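Local coordinates for protein nitrite oxidoreductase subunit A (Kuenenia stuttgartiensis, PDB 7B04) that forms the molybdopterin-containing subunit of an enzyme of the molybdopterin oxidoreductase family, carrying a molybdenum atom, two MD1 cofactors and an iron/sulfur cluster, at residues B[221-226]-B[644-649]. Sequence-based numbering, arbitrary orientation.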
loop_
_atom_site.group_PDB
_atom_site.type_symbol
_atom_site.label_atom_id
_atom_site.label_comp_id
_atom_site.label_asym_id
_atom_site.label_seq_id
_atom_site.Cartn_x
_atom_site.Cartn_y
_atom_site.Cartn_z
ATOM N N THR B 221 12.317 -27.135 24.511
ATOM C CA THR B 221 13.183 -26.045 24.098
ATOM C C THR B 221 13.099 -25.781 22.602
ATOM O O THR B 221 13.655 -24.783 22.132
ATOM C CB THR B 221 14.637 -26.336 24.488
ATOM O OG1 THR B 221 15.016 -27.631 24.009
ATOM C CG2 THR B 221 14.796 -26.311 26.002
ATOM N N PHE B 222 12.431 -26.653 21.845
ATOM C CA PHE B 222 12.179 -26.418 20.431
ATOM C C PHE B 222 10.929 -25.567 20.289
ATOM O O PHE B 222 9.868 -25.908 20.826
ATOM C CB PHE B 222 11.997 -27.724 19.656
ATOM C CG PHE B 222 11.795 -27.531 18.168
ATOM C CD1 PHE B 222 12.865 -27.626 17.295
ATOM C CD2 PHE B 222 10.539 -27.252 17.645
ATOM C CE1 PHE B 222 12.690 -27.455 15.933
ATOM C CE2 PHE B 222 10.359 -27.081 16.283
ATOM C CZ PHE B 222 11.435 -27.183 15.428
ATOM N N LYS B 223 11.049 -24.471 19.556
ATOM C CA LYS B 223 9.934 -23.563 19.342
ATOM C C LYS B 223 9.608 -23.563 17.856
ATOM O O LYS B 223 10.395 -23.077 17.035
ATOM C CB LYS B 223 10.283 -22.168 19.848
ATOM C CG LYS B 223 10.042 -21.981 21.342
ATOM C CD LYS B 223 10.947 -22.786 22.241
ATOM C CE LYS B 223 10.492 -22.659 23.685
ATOM N NZ LYS B 223 10.483 -21.238 24.157
ATOM N N GLY B 224 8.449 -24.109 17.517
ATOM C CA GLY B 224 8.022 -24.181 16.139
ATOM C C GLY B 224 6.820 -23.303 15.880
ATOM O O GLY B 224 5.738 -23.512 16.438
ATOM N N ARG B 225 7.004 -22.291 15.048
ATOM C CA ARG B 225 5.957 -21.328 14.754
ATOM C C ARG B 225 5.485 -21.492 13.321
ATOM O O ARG B 225 6.280 -21.343 12.390
ATOM C CB ARG B 225 6.464 -19.905 14.960
ATOM C CG ARG B 225 5.515 -18.856 14.409
ATOM C CD ARG B 225 5.568 -17.567 15.219
ATOM N NE ARG B 225 4.544 -16.641 14.757
ATOM C CZ ARG B 225 4.706 -15.331 14.626
ATOM N NH1 ARG B 225 5.862 -14.762 14.920
ATOM N NH2 ARG B 225 3.700 -14.589 14.190
ATOM N N GLY B 226 4.208 -21.807 13.141
ATOM C CA GLY B 226 3.628 -21.653 11.825
ATOM C C GLY B 226 3.133 -20.230 11.739
ATOM O O GLY B 226 2.191 -19.875 12.455
ATOM N N SER B 644 9.048 -21.691 28.250
ATOM C CA SER B 644 10.217 -22.539 28.405
ATOM C C SER B 644 11.368 -21.931 27.620
ATOM O O SER B 644 11.150 -21.128 26.708
ATOM C CB SER B 644 9.935 -23.970 27.919
ATOM O OG SER B 644 9.720 -24.007 26.520
ATOM N N PRO B 645 12.611 -22.279 27.963
ATOM C CA PRO B 645 13.758 -21.732 27.225
ATOM C C PRO B 645 13.710 -22.089 25.746
ATOM O O PRO B 645 13.302 -23.187 25.366
ATOM C CB PRO B 645 14.964 -22.379 27.918
ATOM C CG PRO B 645 14.480 -22.705 29.286
ATOM C CD PRO B 645 13.038 -23.085 29.121
ATOM N N THR B 646 14.127 -21.140 24.908
ATOM C CA THR B 646 14.214 -21.352 23.467
ATOM C C THR B 646 15.657 -21.676 23.112
ATOM O O THR B 646 16.558 -20.863 23.346
ATOM C CB THR B 646 13.745 -20.129 22.677
ATOM O OG1 THR B 646 12.439 -19.736 23.115
ATOM C CG2 THR B 646 13.714 -20.433 21.185
ATOM N N LYS B 647 15.869 -22.862 22.559
ATOM C CA LYS B 647 17.177 -23.311 22.112
ATOM C C LYS B 647 17.202 -23.671 20.639
ATOM O O LYS B 647 18.254 -23.562 20.005
ATOM C CB LYS B 647 17.642 -24.518 22.943
ATOM C CG LYS B 647 17.963 -24.160 24.382
ATOM C CD LYS B 647 19.166 -23.237 24.445
ATOM C CE LYS B 647 19.564 -22.939 25.875
ATOM N NZ LYS B 647 20.754 -22.044 25.936
ATOM N N VAL B 648 16.074 -24.104 20.082
ATOM C CA VAL B 648 15.913 -24.319 18.651
ATOM C C VAL B 648 14.644 -23.600 18.218
ATOM O O VAL B 648 13.659 -23.563 18.963
ATOM C CB VAL B 648 15.840 -25.817 18.286
ATOM C CG1 VAL B 648 15.855 -25.997 16.776
ATOM C CG2 VAL B 648 16.983 -26.582 18.916
ATOM N N LEU B 649 14.672 -23.021 17.019
ATOM C CA LEU B 649 13.574 -22.196 16.541
ATOM C C LEU B 649 13.455 -22.372 15.038
ATOM O O LEU B 649 14.461 -22.360 14.324
ATOM C CB LEU B 649 13.798 -20.721 16.890
ATOM C CG LEU B 649 12.805 -19.710 16.320
ATOM C CD1 LEU B 649 11.393 -20.050 16.762
ATOM C CD2 LEU B 649 13.178 -18.297 16.745
#
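Lys-223 NZ is gripped by two oxygens of the opposing segment. It donates to the carbonyl O of Ser-644 at 2.6 Å, from above the carbonyl plane. It also donates to Thr-646 OG1 at 2.7 Å. Glu-612 adds a salt bridge to the same ammonium group, so its buried charge has a direct counterion. The lysine chain bends at chi2 (67°) and again at chi4 (-59°), the second bend bringing NZ within bonding distance of both acceptors. On the way, it runs obliquely across the Thr-646 side chain, with CD near OG1, and CE lies 3.2 Å from Ser-644 OG. That hydroxyl is itself hydrogen-bonded to the backbone O of Arg-220.

The main chains join where strand 222-226 begins. Thr-221 O accepts from both Lys-647 N (3.0 Å) and Val-648 N (3.2 Å), in two nearly straight bonds. One carbonyl thus holds the loop that leads into strand 648-652. Lys-223 N then donates to Val-648 O at 2.8 Å, and the parallel pairing is set: Phe-222 beside Val-648, Lys-223 beside Leu-649.

Packing follows this register. On the side of the sheet that carries Phe-222 and Val-648, Val-648 CG1 meets Phe-222 CD1 at 3.4 Å. On the other side, Leu-649 CD1 reaches toward Lys-223 O and CB. At the entry, CB and CG of Lys-647 lie against CB of Thr-221, while the amine of Lys-647 leads away to Gln-204.

This is parallel pairing of strands over 400 residues apart, inside a mixed sheet of a molybdopterin oxidoreductase family protein; 265-266 lies beyond 222-226 and 676-681 beyond 648-652. Helix 174-191 packs on Phe-222 and Val-648 through Ile-185 and Ile-188, and helix 238-254 adds Leu-246 against Phe-222. Trp-267 touches Lys-223 and Leu-649 on the other face.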